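Local atomic coordinates of sugar kinase, pfkB family (Thermotoga maritima, PDB entry 2AJR), a protein that probably phosphorylates a phosphorylated fructose with ATP, as a carbohydrate kinase of the PfkB family, and binds a magnesium ion. Residues M131-N134 / H135-R139; K53-N56 / V57-L61; S155-P158 / G159-E162. One frame throughout, in Å; residues are numbered along the deposited sequence.

Interaction 1 (M131-N134 / H135-R139); sequences MDVN and HFLRR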
# COMPACT_ATOMS: atom_id res chain seq x y z
N MSE A 131 17.61 13.84 18.53
CA MSE A 131 18.72 12.93 18.76
C MSE A 131 19.07 12.14 17.50
O MSE A 131 20.25 11.99 17.19
CB MSE A 131 18.48 12.02 19.97
CG MSE A 131 19.08 12.58 21.26
SE MSE A 131 21.03 12.96 21.13
CE MSE A 131 21.73 11.37 22.12
N ASP A 132 18.06 11.68 16.77
CA ASP A 132 18.28 10.95 15.53
C ASP A 132 19.01 11.82 14.51
O ASP A 132 19.95 11.37 13.86
CB ASP A 132 16.96 10.46 14.92
CG ASP A 132 16.27 9.39 15.75
OD1 ASP A 132 16.94 8.72 16.56
OD2 ASP A 132 15.03 9.25 15.57
N VAL A 133 18.57 13.07 14.38
CA VAL A 133 19.20 13.97 13.41
C VAL A 133 20.66 14.19 13.79
O VAL A 133 21.52 14.20 12.92
CB VAL A 133 18.40 15.31 13.24
CG1 VAL A 133 19.20 16.35 12.45
CG2 VAL A 133 17.08 15.05 12.56
N ASN A 134 20.95 14.32 15.09
CA ASN A 134 22.33 14.49 15.54
C ASN A 134 23.20 13.28 15.24
O ASN A 134 24.31 13.41 14.74
CB ASN A 134 22.38 14.84 17.03
CG ASN A 134 21.96 16.27 17.30
OD1 ASN A 134 22.01 17.13 16.40
ND2 ASN A 134 21.55 16.54 18.52
N HIS A 135 22.69 12.09 15.52
CA HIS A 135 23.41 10.88 15.20
C HIS A 135 23.67 10.82 13.71
O HIS A 135 24.74 10.42 13.28
CB HIS A 135 22.63 9.65 15.63
CG HIS A 135 22.58 9.46 17.10
ND1 HIS A 135 21.61 8.70 17.71
CD2 HIS A 135 23.36 9.95 18.10
CE1 HIS A 135 21.81 8.71 19.02
NE2 HIS A 135 22.87 9.46 19.28
N PHE A 136 22.69 11.24 12.92
CA PHE A 136 22.89 11.30 11.48
C PHE A 136 24.01 12.26 11.09
O PHE A 136 24.86 11.92 10.25
CB PHE A 136 21.61 11.68 10.73
CG PHE A 136 21.84 11.86 9.27
CD1 PHE A 136 21.83 10.77 8.42
CD2 PHE A 136 22.14 13.11 8.75
CE1 PHE A 136 22.09 10.91 7.06
CE2 PHE A 136 22.40 13.26 7.39
CZ PHE A 136 22.38 12.15 6.55
N LEU A 137 24.02 13.46 11.66
CA LEU A 137 25.02 14.47 11.24
C LEU A 137 26.42 14.00 11.58
O LEU A 137 27.37 14.22 10.83
CB LEU A 137 24.76 15.83 11.91
CG LEU A 137 23.50 16.57 11.46
CD1 LEU A 137 23.18 17.79 12.36
CD2 LEU A 137 23.64 16.94 9.99
N ARG A 138 26.52 13.33 12.71
CA ARG A 138 27.77 12.80 13.22
C ARG A 138 28.32 11.71 12.28
O ARG A 138 29.53 11.68 12.01
CB ARG A 138 27.51 12.27 14.63
CG ARG A 138 28.67 12.33 15.59
CD ARG A 138 29.58 11.14 15.43
NE ARG A 138 29.81 10.48 16.70
CZ ARG A 138 29.02 9.55 17.25
NH1 ARG A 138 27.91 9.15 16.66
NH2 ARG A 138 29.35 9.03 18.41
N ARG A 139 27.46 10.84 11.77
CA ARG A 139 27.87 9.82 10.80
C ARG A 139 28.16 10.40 9.44
O ARG A 139 29.03 9.91 8.71
CB ARG A 139 26.77 8.79 10.59
CG ARG A 139 26.58 7.84 11.70
CD ARG A 139 25.78 6.65 11.19
NE ARG A 139 25.59 5.67 12.24
CZ ARG A 139 24.66 4.73 12.24
NH1 ARG A 139 23.80 4.62 11.24
NH2 ARG A 139 24.57 3.91 13.27
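His135 lays its imidazole ring one helical turn along from Met131, here a selenomethionine, and the two meet at the surface of the helix. The ring packs with one face over the carbonyl end of Met131, whose O stands 3.4 Å above the ring plane, offset toward the rim. This placement follows from chi1 of -71°, which puts CG beside the backbone N and opposite the carbonyl carbon. The selenomethionine chain bends twice and, in one of its two conformers, brings its methyl CE 3.6 Å from His135 NE2 and SE 4.9 Å from the ring centroid, oblique to it; this approach is tentative. A flexible, unbranched chain suits this exposed place.

On the inward side, Val133 and Leu137 touch by their branches, CG1 of the valine 4.2 Å from CD1 of the leucine. Leu137 CG also rests 3.4 Å from Val133 O. Both side chains turn to helix 164-174, where Val133 meets Ile164 and Leu137 meets Leu168. Phe136 takes the other common rotamer, CG opposite the backbone N (chi1 175°), and swings its ring into the interior, toward Phe73 and Leu19.

Beneath the side chains, the amides of His135, Phe136, Leu137 and Arg138 each bond to the carbonyl O four residues earlier; His135 N to Met131 O spans 3.0 Å, with an N-H...O angle of 167°. Apolar residues inward and polar ones outward, on an unbroken i to i+4 ladder, are the signature of an amphipathic helix, here one packed against the large sheet of the ribokinase-like fold.

Interaction 2 (K53-N56 / V57-L61); sequences KGIN and VSIAL. With ACT (acetate ion), chain D.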
# COMPACT_ATOMS: atom_id res chain seq x y z
N LYS A 53 15.01 9.01 -3.60
CA LYS A 53 15.83 9.48 -4.71
C LYS A 53 17.31 9.06 -4.61
O LYS A 53 17.88 8.58 -5.58
CB LYS A 53 15.66 10.99 -4.90
CG LYS A 53 14.22 11.34 -5.33
CD LYS A 53 14.00 12.82 -5.74
CE LYS A 53 13.26 12.91 -7.08
NZ LYS A 53 14.17 12.50 -8.27
N GLY A 54 17.91 9.21 -3.43
CA GLY A 54 19.32 8.89 -3.26
C GLY A 54 19.60 7.39 -3.31
O GLY A 54 20.64 6.94 -3.79
N ILE A 55 18.64 6.62 -2.81
CA ILE A 55 18.72 5.18 -2.86
C ILE A 55 18.65 4.69 -4.31
O ILE A 55 19.39 3.78 -4.68
CB ILE A 55 17.63 4.54 -1.96
CG1 ILE A 55 18.06 4.72 -0.50
CG2 ILE A 55 17.43 3.06 -2.29
CD1 ILE A 55 17.23 3.96 0.49
N ASN A 56 17.79 5.31 -5.12
CA ASN A 56 17.68 4.95 -6.53
C ASN A 56 18.98 5.32 -7.26
O ASN A 56 19.41 4.62 -8.18
CB ASN A 56 16.48 5.64 -7.23
CG ASN A 56 15.09 5.18 -6.73
OD1 ASN A 56 14.86 4.02 -6.38
ND2 ASN A 56 14.15 6.11 -6.75
N VAL A 57 19.61 6.43 -6.83
CA VAL A 57 20.90 6.83 -7.40
C VAL A 57 21.96 5.79 -7.08
O VAL A 57 22.75 5.44 -7.95
CB VAL A 57 21.36 8.23 -6.92
CG1 VAL A 57 22.81 8.50 -7.30
CG2 VAL A 57 20.45 9.30 -7.50
N SER A 58 21.97 5.27 -5.85
CA SER A 58 22.84 4.16 -5.51
C SER A 58 22.58 2.93 -6.37
O SER A 58 23.52 2.29 -6.85
CB SER A 58 22.70 3.78 -4.03
OG SER A 58 23.33 4.74 -3.19
N ILE A 59 21.32 2.58 -6.56
CA ILE A 59 20.98 1.44 -7.41
C ILE A 59 21.49 1.72 -8.83
O ILE A 59 22.21 0.91 -9.40
CB ILE A 59 19.45 1.11 -7.37
CG1 ILE A 59 19.07 0.61 -5.96
CG2 ILE A 59 19.07 0.06 -8.43
CD1 ILE A 59 17.59 0.72 -5.61
N ALA A 60 21.13 2.88 -9.38
CA ALA A 60 21.64 3.34 -10.69
C ALA A 60 23.17 3.25 -10.82
O ALA A 60 23.69 2.67 -11.78
CB ALA A 60 21.18 4.76 -10.95
N LEU A 61 23.90 3.83 -9.87
CA LEU A 61 25.36 3.76 -9.92
C LEU A 61 25.88 2.31 -9.90
O LEU A 61 26.86 1.99 -10.61
CB LEU A 61 25.98 4.59 -8.80
CG LEU A 61 25.82 6.10 -8.94
CD1 LEU A 61 26.33 6.81 -7.69
CD2 LEU A 61 26.54 6.62 -10.19
C ACT D . 10.49 7.55 -4.90
O ACT D . 9.39 7.25 -4.26
OXT ACT D . 11.06 6.64 -5.59
CH3 ACT D . 11.13 8.90 -4.82
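Asn56 and Ala60 are joined one turn apart near the start of helix 53-63, where Asn56 O takes the N-H of Ala60 at 2.7 Å, nearly straight at 173°. The side chain of Asn56 leaves the backbone through CB, whose closeness to the amide of Val57 is simply the spacing forced by the chain. CG stands beside the backbone N (chi1 -67°), which turns the flat amide back toward the start of the helix. There OD1 accepts a hydrogen bond from Lys310 NZ, while ND2 donates to Asp273 OD2 and makes a weak bond of 3.3 Å to OXT of an acetate ion, probably from the crystallisation liquor. An amide suits this buried place because it accepts and donates at once.

Ile55 CG2 packs 4.1 Å from Ile59 CD1 on the side facing helix 76-89. Gly54 is buried, and its O accepts Ser58 N. Lys53 NZ makes salt bridges with Asp273 and Glu182.

The run GKGIN, which follows strand 46-51 and enters helix 53-63, fits the Gly-Gly-Lys-Gly-x-Asn signature of PfkB kinases, the start of a buried helix whose polar end probably faces the substrate pocket.

Interaction 3 (S155-P158 / G159-E162); sequences SIPP and GVNE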
# COMPACT_ATOMS: atom_id res chain seq x y z
N SER A 155 12.94 14.31 -0.46
CA SER A 155 12.31 14.97 0.66
C SER A 155 12.97 14.70 2.01
O SER A 155 13.78 13.79 2.17
CB SER A 155 10.85 14.53 0.72
OG SER A 155 10.76 13.12 0.94
N ILE A 156 12.53 15.50 2.98
CA ILE A 156 12.90 15.45 4.39
C ILE A 156 11.73 14.77 5.09
O ILE A 156 10.59 15.02 4.72
CB ILE A 156 13.01 16.92 4.94
CG1 ILE A 156 14.24 17.61 4.39
CG2 ILE A 156 13.06 16.96 6.45
CD1 ILE A 156 15.39 16.66 4.13
N PRO A 157 12.00 13.90 6.08
CA PRO A 157 10.88 13.38 6.85
C PRO A 157 10.41 14.41 7.88
O PRO A 157 11.17 15.32 8.21
CB PRO A 157 11.47 12.16 7.54
CG PRO A 157 12.90 12.51 7.74
CD PRO A 157 13.28 13.35 6.55
N PRO A 158 9.16 14.30 8.35
CA PRO A 158 8.63 15.20 9.37
C PRO A 158 9.49 15.24 10.63
O PRO A 158 10.04 14.22 11.04
CB PRO A 158 7.24 14.62 9.69
CG PRO A 158 6.89 13.77 8.59
CD PRO A 158 8.15 13.34 7.88
N GLY A 159 9.58 16.42 11.24
CA GLY A 159 10.32 16.60 12.48
C GLY A 159 11.76 17.04 12.26
O GLY A 159 12.46 17.34 13.23
N VAL A 160 12.19 17.06 11.01
CA VAL A 160 13.54 17.46 10.67
C VAL A 160 13.50 18.90 10.20
O VAL A 160 12.65 19.26 9.40
CB VAL A 160 14.09 16.61 9.56
CG1 VAL A 160 15.41 17.20 9.04
CG2 VAL A 160 14.26 15.17 10.02
N ASN A 161 14.41 19.72 10.70
CA ASN A 161 14.47 21.10 10.27
C ASN A 161 14.89 21.20 8.81
O ASN A 161 15.87 20.58 8.38
CB ASN A 161 15.41 21.91 11.14
CG ASN A 161 15.26 23.39 10.90
OD1 ASN A 161 15.68 23.90 9.87
ND2 ASN A 161 14.66 24.09 11.85
N GLU A 162 14.17 22.01 8.05
CA GLU A 162 14.47 22.24 6.64
C GLU A 162 15.83 22.88 6.40
O GLU A 162 16.33 22.85 5.29
CB GLU A 162 13.36 23.08 5.97
CG GLU A 162 11.98 22.39 6.00
CD GLU A 162 11.01 22.94 4.97
OE1 GLU A 162 10.49 22.14 4.15
OE2 GLU A 162 10.76 24.16 4.98
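Ile156 and Val160 meet across a type II beta turn that runs from Pro157 to Val160, in the loop joining strand 149-153 to helix 164-174 of the ribokinase-like core.

The turn itself is closed by one backbone bond, Val160 N to Pro157 O, long and weak at 3.5 Å with an N-H...O angle of 147°. Residue types fit the turn well. Pro158 holds its second position, where the ring already fixes phi near the -56° seen here. Gly159 takes the third, with phi 93°; a CB at that spot would run into the carbonyl O of Pro158, so only a residue without a side chain sits there comfortably. Pro158 also pairs its backbone with Val128 and packs on Lys45 of the second subunit.

Polar side chains work at the far end, where Asn161, just ahead of helix 164-174, uses OD1 to accept the N-H of Gly163, and Glu162 reaches Arg186 in a salt bridge.

Apolar packing carries the rest. The CG2 methyl of Ile156 lies 3.3 Å from Val160 CB, close for two carbons, and also beside Val160 CG1, the two side chains crossing at about a right angle. Branched residues serve here because each offers a methyl on more than one side. Around them, Pro157 leans on Leu19 and Val128, and Ile156 on Leu19 and Leu187. Val160 places CG1 anti to its backbone N, which brings its other methyl, CG2, near CD of Pro157 and 3.8 Å from Pro157 CG.

Interactions 1 and 3 adjoin: Val133 CG2 of helix 130-144 packs 3.8 Å from Val160 CG2 of the loop, although their centres are about 13 Å apart. Both also meet Leu19 and Val128, so the helix and the proline-rich turn share neighbours near the edge of the chain. Interaction 2 stands apart, its centre about 22 Å from that of interaction 1 and about 20 Å from that of interaction 3, with nearest atoms about 11 and 6 Å away. It is the contact nearest the magnesium: the side chain of Asn56 is about 10 Å from the ion, which His267, Ala304, Arg307 and Glu309 bind. The other two lie away from that site.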